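Local coordinates for protein telomerase reverse transcriptase (Candida albicans SC5314, PDB 6ZDQ) that probably lengthens chromosome ends by reverse transcription, adding telomeric DNA repeats copied from a template within the enzyme's RNA component, at residues 617-622 against 675-680; 178-183 against 191-196; 583-588 against 606-611. All coordinates share one frame; numbering follows the deposited sequence.

Interaction 1 of 3, residues 617-622 against 675-680; sequences REFKTK and KEFSSF
Charge carries the outer part of this contact, where helix 602-626 meets the last residue of helix 662-676 and the turn that follows, in the helical C-terminal region that forms the TERT thumb. Glu676, its CG beside the backbone N and its chain bent at chi2, presents one carboxylate oxygen to each of two cations. Arg617 NH2 donates to Glu676 OE2 at 2.7 Å in a salt bridge. The oxygen lies in the guanidinium plane, yet NH2 stands above the carboxylate plane, and the N-H...O angle is 147°. Lys620 NZ reaches Glu676 OE1 at 2.9 Å on the anti lone pair, at the end of a chain folded at its last two torsions and crossing Glu676 at about a right angle.

The apolar part lies beside it. Phe619, CG anti to N (chi1 170°), and Phe677 meet edge to edge, Phe619 CD2 being 4.2 Å from Phe677 CE1. Lys620 CG lies 4.1 Å from Phe677 CE1, so the lysine's aliphatic stem bridges the two zones. Beyond the two segments, Phe619 stacks on Phe637 and Phe677 meets Tyr683 edge-to-face.

One carboxylate answering two cations makes a salt-bridge network, which should help keep Glu676 ionised.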
# COMPACT_ATOMS: atom_id res chain seq x y z
N ARG A 617 -14.32 -15.10 11.34
CA ARG A 617 -13.76 -14.82 12.66
C ARG A 617 -13.24 -13.39 12.75
O ARG A 617 -13.20 -12.82 13.85
CB ARG A 617 -12.65 -15.81 13.00
CG ARG A 617 -11.44 -15.74 12.09
CD ARG A 617 -10.56 -16.97 12.27
NE ARG A 617 -11.35 -18.20 12.24
CZ ARG A 617 -10.83 -19.42 12.16
NH1 ARG A 617 -9.51 -19.57 12.09
NH2 ARG A 617 -11.62 -20.48 12.15
N GLU A 618 -12.87 -12.78 11.62
CA GLU A 618 -12.52 -11.37 11.62
C GLU A 618 -13.74 -10.52 11.97
O GLU A 618 -13.62 -9.49 12.65
CB GLU A 618 -11.95 -10.95 10.26
CG GLU A 618 -11.60 -9.48 10.16
CD GLU A 618 -10.49 -9.08 11.11
OE1 GLU A 618 -9.54 -9.87 11.28
OE2 GLU A 618 -10.58 -7.98 11.69
N PHE A 619 -14.92 -10.93 11.52
CA PHE A 619 -16.14 -10.25 11.93
C PHE A 619 -16.41 -10.45 13.41
O PHE A 619 -16.84 -9.51 14.10
CB PHE A 619 -17.33 -10.74 11.09
CG PHE A 619 -18.66 -10.27 11.60
CD1 PHE A 619 -19.08 -8.97 11.40
CD2 PHE A 619 -19.50 -11.14 12.28
CE1 PHE A 619 -20.30 -8.53 11.88
CE2 PHE A 619 -20.73 -10.71 12.75
CZ PHE A 619 -21.13 -9.41 12.55
N LYS A 620 -16.17 -11.66 13.93
CA LYS A 620 -16.39 -11.92 15.35
C LYS A 620 -15.45 -11.09 16.22
O LYS A 620 -15.85 -10.61 17.29
CB LYS A 620 -16.22 -13.41 15.65
CG LYS A 620 -17.30 -14.28 15.03
CD LYS A 620 -17.44 -15.59 15.79
CE LYS A 620 -16.14 -16.38 15.79
NZ LYS A 620 -15.80 -16.89 14.44
N THR A 621 -14.20 -10.93 15.79
CA THR A 621 -13.22 -10.19 16.59
C THR A 621 -13.62 -8.73 16.75
O THR A 621 -13.62 -8.19 17.86
CB THR A 621 -11.83 -10.30 15.96
OG1 THR A 621 -11.35 -11.65 16.09
CG2 THR A 621 -10.86 -9.35 16.62
N LYS A 622 -13.98 -8.08 15.64
CA LYS A 622 -14.43 -6.70 15.69
C LYS A 622 -15.82 -6.56 16.31
O LYS A 622 -16.18 -5.47 16.76
CB LYS A 622 -14.40 -6.09 14.29
CG LYS A 622 -14.60 -4.59 14.26
CD LYS A 622 -14.69 -4.08 12.84
CE LYS A 622 -15.51 -2.81 12.77
NZ LYS A 622 -15.81 -2.38 11.38
N LYS A 675 -20.21 -23.73 12.87
CA LYS A 675 -19.16 -23.91 13.86
C LYS A 675 -18.74 -22.57 14.46
O LYS A 675 -18.69 -22.41 15.68
CB LYS A 675 -17.96 -24.62 13.23
CG LYS A 675 -16.92 -25.10 14.23
CD LYS A 675 -17.47 -26.24 15.08
CE LYS A 675 -16.40 -26.80 16.01
NZ LYS A 675 -16.90 -27.96 16.79
N GLU A 676 -18.43 -21.59 13.60
CA GLU A 676 -17.93 -20.30 14.07
C GLU A 676 -18.97 -19.49 14.83
O GLU A 676 -18.59 -18.57 15.56
CB GLU A 676 -17.42 -19.48 12.88
CG GLU A 676 -16.37 -20.19 12.03
CD GLU A 676 -15.02 -20.27 12.71
OE1 GLU A 676 -14.74 -19.42 13.58
OE2 GLU A 676 -14.24 -21.18 12.37
N PHE A 677 -20.25 -19.81 14.69
CA PHE A 677 -21.33 -18.99 15.25
C PHE A 677 -22.19 -19.78 16.22
O PHE A 677 -23.41 -19.62 16.28
CB PHE A 677 -22.20 -18.40 14.14
CG PHE A 677 -21.51 -17.35 13.32
CD1 PHE A 677 -21.40 -16.05 13.78
CD2 PHE A 677 -20.97 -17.66 12.08
CE1 PHE A 677 -20.77 -15.08 13.03
CE2 PHE A 677 -20.34 -16.69 11.32
CZ PHE A 677 -20.24 -15.40 11.80
N SER A 678 -21.57 -20.66 17.01
CA SER A 678 -22.28 -21.45 18.00
C SER A 678 -21.80 -21.13 19.41
O SER A 678 -21.71 -22.00 20.28
CB SER A 678 -22.13 -22.94 17.71
OG SER A 678 -20.77 -23.30 17.58
N SER A 679 -21.48 -19.86 19.66
CA SER A 679 -21.01 -19.45 20.98
C SER A 679 -21.82 -18.33 21.60
O SER A 679 -22.05 -18.34 22.81
CB SER A 679 -19.53 -19.03 20.89
OG SER A 679 -19.35 -17.95 19.99
N PHE A 680 -22.28 -17.36 20.80
CA PHE A 680 -22.94 -16.17 21.31
C PHE A 680 -24.46 -16.32 21.25
O PHE A 680 -25.00 -17.03 20.39
CB PHE A 680 -22.51 -14.93 20.54
CG PHE A 680 -22.71 -13.64 21.28
CD1 PHE A 680 -21.75 -13.19 22.18
CD2 PHE A 680 -23.84 -12.88 21.08
CE1 PHE A 680 -21.93 -12.01 22.87
CE2 PHE A 680 -24.03 -11.69 21.77
CZ PHE A 680 -23.07 -11.26 22.66

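Interaction 2 of 3, residues 178-183 against 191-196; sequences WYITET and LNYFPQ
Strands 178-182 and 191-195 make an antiparallel beta hairpin in the RNA-binding domain; the sequence WYITET is consistent with the telomerase T motif. The shortest backbone bond is Tyr179 N to Phe194 O, 2.7 Å, nearly along the C=O axis, while the return bond from Phe194 N to Tyr179 O is longer, at 3.3 Å. The next hydrogen-bonded pair, Thr181 with Asn192, has a straight bond from Asn192 N to Thr181 O (3.1 Å, N-H...O 179°) and a weak one back.

The densest side-chain packing is on the face of Ile180 and Tyr193. Ile180 CG1 lies 3.6 Å from Tyr193 CD2. Ile180 CG2 reaches Leu191 CD1 at 3.7 Å. Nearby, Trp178 CD1 lies 4.1 Å from Tyr193 CB. By contrast, the far end is thin: exposed Glu182 buries little surface and touches Leu191 CD2 mainly through its CG, at 3.6 Å, the two chains running side by side.

Trp178 and Tyr193 continue onto helix 77-91 through Val80 and Ile77, whereas Thr181, Asn192 and Phe194, on the other face, lean on strand 229-236, and Tyr179 stacks on Trp199 of helix 196-214.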
# COMPACT_ATOMS: atom_id res chain seq x y z
N TRP A 178 13.19 7.83 16.72
CA TRP A 178 13.13 6.82 15.67
C TRP A 178 12.74 7.44 14.34
O TRP A 178 11.92 8.37 14.30
CB TRP A 178 12.14 5.70 16.02
CG TRP A 178 12.49 4.93 17.25
CD1 TRP A 178 13.40 3.91 17.35
CD2 TRP A 178 11.93 5.09 18.55
NE1 TRP A 178 13.44 3.44 18.64
CE2 TRP A 178 12.55 4.15 19.40
CE3 TRP A 178 10.96 5.95 19.09
CZ2 TRP A 178 12.23 4.04 20.75
CZ3 TRP A 178 10.65 5.84 20.43
CH2 TRP A 178 11.28 4.89 21.24
N TYR A 179 13.33 6.94 13.26
CA TYR A 179 12.89 7.24 11.91
C TYR A 179 11.83 6.20 11.53
O TYR A 179 12.15 5.02 11.35
CB TYR A 179 14.06 7.22 10.93
CG TYR A 179 13.65 7.42 9.48
CD1 TYR A 179 13.54 8.69 8.94
CD2 TYR A 179 13.38 6.33 8.66
CE1 TYR A 179 13.17 8.88 7.62
CE2 TYR A 179 13.01 6.50 7.34
CZ TYR A 179 12.91 7.78 6.83
OH TYR A 179 12.54 7.95 5.51
N ILE A 180 10.59 6.64 11.40
CA ILE A 180 9.47 5.75 11.13
C ILE A 180 9.25 5.68 9.62
O ILE A 180 9.11 6.72 8.96
CB ILE A 180 8.20 6.21 11.85
CG1 ILE A 180 8.50 6.53 13.32
CG2 ILE A 180 7.12 5.15 11.77
CD1 ILE A 180 8.66 8.01 13.60
N THR A 181 9.23 4.47 9.07
CA THR A 181 9.05 4.28 7.64
C THR A 181 8.23 3.02 7.40
O THR A 181 8.17 2.12 8.23
CB THR A 181 10.39 4.18 6.91
OG1 THR A 181 10.16 3.97 5.51
CG2 THR A 181 11.22 3.02 7.45
N GLU A 182 7.59 2.99 6.23
CA GLU A 182 6.83 1.82 5.82
C GLU A 182 7.75 0.77 5.20
O GLU A 182 8.76 1.09 4.57
CB GLU A 182 5.75 2.21 4.81
CG GLU A 182 4.64 3.09 5.37
CD GLU A 182 3.68 3.56 4.30
OE1 GLU A 182 4.13 4.17 3.31
OE2 GLU A 182 2.46 3.32 4.45
N THR A 183 7.40 -0.49 5.41
CA THR A 183 8.12 -1.58 4.78
C THR A 183 7.65 -1.77 3.34
O THR A 183 6.52 -1.43 2.99
CB THR A 183 7.94 -2.88 5.57
OG1 THR A 183 8.67 -3.94 4.93
CG2 THR A 183 6.47 -3.26 5.65
N LEU A 191 4.99 -1.09 10.48
CA LEU A 191 6.03 -0.08 10.35
C LEU A 191 7.33 -0.55 10.99
O LEU A 191 7.35 -1.42 11.86
CB LEU A 191 5.58 1.24 10.99
CG LEU A 191 4.41 1.97 10.32
CD1 LEU A 191 4.05 3.23 11.09
CD2 LEU A 191 4.77 2.31 8.89
N ASN A 192 8.43 0.05 10.54
CA ASN A 192 9.76 -0.21 11.08
C ASN A 192 10.26 1.04 11.79
O ASN A 192 10.24 2.14 11.22
CB ASN A 192 10.74 -0.62 9.99
CG ASN A 192 10.50 -2.03 9.49
OD1 ASN A 192 9.85 -2.83 10.15
ND2 ASN A 192 11.05 -2.34 8.32
N TYR A 193 10.70 0.88 13.04
CA TYR A 193 11.19 1.98 13.86
C TYR A 193 12.71 1.85 13.98
O TYR A 193 13.22 1.15 14.86
CB TYR A 193 10.52 1.97 15.23
CG TYR A 193 9.03 2.25 15.18
CD1 TYR A 193 8.12 1.23 14.95
CD2 TYR A 193 8.54 3.54 15.37
CE1 TYR A 193 6.76 1.48 14.90
CE2 TYR A 193 7.19 3.80 15.32
CZ TYR A 193 6.30 2.77 15.09
OH TYR A 193 4.95 3.03 15.04
N PHE A 194 13.42 2.52 13.09
CA PHE A 194 14.88 2.53 13.13
C PHE A 194 15.37 3.66 14.02
O PHE A 194 14.91 4.80 13.86
CB PHE A 194 15.46 2.68 11.73
CG PHE A 194 15.29 1.47 10.86
CD1 PHE A 194 16.20 0.42 10.93
CD2 PHE A 194 14.23 1.37 9.99
CE1 PHE A 194 16.05 -0.70 10.14
CE2 PHE A 194 14.07 0.24 9.19
CZ PHE A 194 14.98 -0.79 9.27
N PRO A 195 16.27 3.39 14.97
CA PRO A 195 16.80 4.47 15.80
C PRO A 195 17.42 5.57 14.96
O PRO A 195 18.10 5.31 13.97
CB PRO A 195 17.85 3.76 16.66
CG PRO A 195 17.37 2.35 16.73
CD PRO A 195 16.76 2.07 15.39
N GLN A 196 17.18 6.82 15.37
CA GLN A 196 17.54 7.97 14.55
C GLN A 196 19.05 8.03 14.30
O GLN A 196 19.49 8.28 13.17
CB GLN A 196 17.05 9.26 15.20
CG GLN A 196 16.92 10.43 14.24
CD GLN A 196 15.82 10.22 13.21
OE1 GLN A 196 16.05 10.31 12.00
NE2 GLN A 196 14.61 9.95 13.68

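Interaction 3 of 3, residues 583-588 against 606-611; sequences TFYQLN and ENMGSL
Two antiparallel helices of the C-terminal helical region, which corresponds to the thumb of TERT, are joined here by largely apolar contacts. Helix 574-588 and helix 602-626 run at 153° to one another, with segment axes 11.1 Å apart; at that separation the contact is made mainly by side chains reaching across, and no hydrogen bond links the two segments.

Leu611 carries most of it. Its CB points toward the opposite helix, and Leu611 CG, anti to the backbone N (chi1 -176°), lies 3.5 Å from Tyr585 CD1, approaching that ring obliquely. There the chain forks. One methyl, Leu611 CD2, settles near the backbone, 3.6 Å from Tyr585 O. The same Leu611 CD2 touches Asn588 CB at 3.7 Å. The other methyl, Leu611 CD1, also brushes Asn588 CB and reaches Phe584 CE2 at 3.9 Å. The leucine tip thus sits among three residues spaced over little more than one turn of helix 574-588.

Tyr585, with CG likewise anti to N, extends until Tyr585 OH lies 3.5 Å from Met608 CG. The hydroxyl's polar partner is Thr648 OG1 of helix 634-656, with which it hydrogen-bonds, so its approach to Met608 is only a packing contact. Met608, bent at both its later torsions, goes on to Leu665, Cys668 and Ile669, adding helix 662-676 to helix 634-656, which Tyr585 already meets.

At the end of helix 574-588, Asn588 turns its amide back along its own helix. Phe584 O accepts from both Asn588 N and Asn588 ND2; the ND2 bond is 2.9 Å long and nearly straight at 174°, and Asn588 ND2 lies 3.3 Å above one face of the Phe584 ring, offset toward the rim.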
# COMPACT_ATOMS: atom_id res chain seq x y z
N THR A 583 -17.30 -7.35 -0.08
CA THR A 583 -16.49 -7.03 -1.25
C THR A 583 -15.08 -7.62 -1.16
O THR A 583 -14.41 -7.74 -2.18
CB THR A 583 -16.40 -5.51 -1.44
OG1 THR A 583 -15.80 -4.91 -0.29
CG2 THR A 583 -17.78 -4.92 -1.65
N PHE A 584 -14.62 -7.97 0.04
CA PHE A 584 -13.32 -8.61 0.18
C PHE A 584 -13.39 -10.10 -0.14
O PHE A 584 -12.53 -10.63 -0.84
CB PHE A 584 -12.77 -8.39 1.59
CG PHE A 584 -11.45 -9.08 1.84
CD1 PHE A 584 -10.26 -8.48 1.46
CD2 PHE A 584 -11.41 -10.31 2.47
CE1 PHE A 584 -9.05 -9.10 1.70
CE2 PHE A 584 -10.20 -10.94 2.71
CZ PHE A 584 -9.02 -10.33 2.32
N TYR A 585 -14.42 -10.79 0.38
CA TYR A 585 -14.59 -12.21 0.09
C TYR A 585 -14.81 -12.44 -1.40
O TYR A 585 -14.14 -13.28 -2.01
CB TYR A 585 -15.75 -12.76 0.91
CG TYR A 585 -16.00 -14.24 0.70
CD1 TYR A 585 -15.33 -15.19 1.45
CD2 TYR A 585 -16.92 -14.68 -0.25
CE1 TYR A 585 -15.56 -16.54 1.26
CE2 TYR A 585 -17.15 -16.02 -0.45
CZ TYR A 585 -16.47 -16.95 0.31
OH TYR A 585 -16.70 -18.29 0.12
N GLN A 586 -15.75 -11.71 -1.99
CA GLN A 586 -16.05 -11.87 -3.41
C GLN A 586 -14.87 -11.48 -4.30
O GLN A 586 -14.79 -11.95 -5.44
CB GLN A 586 -17.29 -11.05 -3.78
CG GLN A 586 -18.55 -11.50 -3.07
CD GLN A 586 -19.78 -10.72 -3.51
OE1 GLN A 586 -19.68 -9.77 -4.28
NE2 GLN A 586 -20.94 -11.12 -3.01
N LEU A 587 -13.96 -10.64 -3.81
CA LEU A 587 -12.82 -10.25 -4.62
C LEU A 587 -11.68 -11.26 -4.53
O LEU A 587 -10.90 -11.40 -5.48
CB LEU A 587 -12.32 -8.86 -4.20
CG LEU A 587 -11.60 -8.05 -5.28
CD1 LEU A 587 -12.57 -7.66 -6.39
CD2 LEU A 587 -10.94 -6.82 -4.68
N ASN A 588 -11.56 -11.96 -3.40
CA ASN A 588 -10.52 -12.97 -3.23
C ASN A 588 -10.98 -14.36 -3.63
O ASN A 588 -10.13 -15.25 -3.77
CB ASN A 588 -10.03 -12.99 -1.78
CG ASN A 588 -9.10 -11.84 -1.47
OD1 ASN A 588 -7.88 -11.98 -1.55
ND2 ASN A 588 -9.66 -10.69 -1.12
N GLU A 606 -11.33 -26.68 1.27
CA GLU A 606 -10.44 -26.11 2.27
C GLU A 606 -9.64 -24.93 1.74
O GLU A 606 -9.02 -24.21 2.53
CB GLU A 606 -9.50 -27.18 2.83
CG GLU A 606 -8.34 -27.54 1.93
CD GLU A 606 -7.83 -28.95 2.18
OE1 GLU A 606 -8.59 -29.76 2.75
OE2 GLU A 606 -6.67 -29.24 1.82
N ASN A 607 -9.64 -24.71 0.42
CA ASN A 607 -9.17 -23.44 -0.12
C ASN A 607 -10.21 -22.35 0.12
O ASN A 607 -9.86 -21.22 0.47
CB ASN A 607 -8.86 -23.58 -1.61
CG ASN A 607 -7.94 -22.49 -2.13
OD1 ASN A 607 -7.42 -22.58 -3.25
ND2 ASN A 607 -7.71 -21.46 -1.32
N MET A 608 -11.49 -22.68 -0.07
CA MET A 608 -12.56 -21.75 0.26
C MET A 608 -12.69 -21.59 1.77
O MET A 608 -12.98 -20.50 2.27
CB MET A 608 -13.87 -22.23 -0.35
CG MET A 608 -15.10 -21.39 -0.00
SD MET A 608 -15.91 -21.87 1.54
CE MET A 608 -16.16 -23.62 1.28
N GLY A 609 -12.48 -22.68 2.52
CA GLY A 609 -12.59 -22.61 3.97
C GLY A 609 -11.62 -21.62 4.58
O GLY A 609 -11.94 -20.95 5.57
N SER A 610 -10.41 -21.53 4.03
CA SER A 610 -9.43 -20.57 4.52
C SER A 610 -9.97 -19.14 4.42
O SER A 610 -9.95 -18.39 5.40
CB SER A 610 -8.12 -20.70 3.75
OG SER A 610 -7.21 -19.67 4.08
N LEU A 611 -10.45 -18.76 3.24
CA LEU A 611 -11.03 -17.43 3.07
C LEU A 611 -12.30 -17.27 3.91
O LEU A 611 -12.52 -16.21 4.51
CB LEU A 611 -11.32 -17.16 1.60
CG LEU A 611 -11.84 -15.76 1.26
CD1 LEU A 611 -10.83 -14.70 1.70
CD2 LEU A 611 -12.14 -15.63 -0.22

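Interactions 1 and 3 share helix 602-626, with centres about 16 Å apart, and fasten it to different partners: the last turn of helix 662-676 with the loop after it in the first, helix 574-588 in the third. All three contacts are partly buried. In interaction 1 the charged residues are partly exposed and the touching phenylalanines buried; interaction 3 relies on apolar tips without a cross-segment hydrogen bond. Interaction 2 stands apart in the RNA-binding domain, its centre about 35 and 33 Å from those of interactions 1 and 3. It alone joins strands through backbone hydrogen bonds, and it buries more surface, with Glu182 the one exposed residue among those touching.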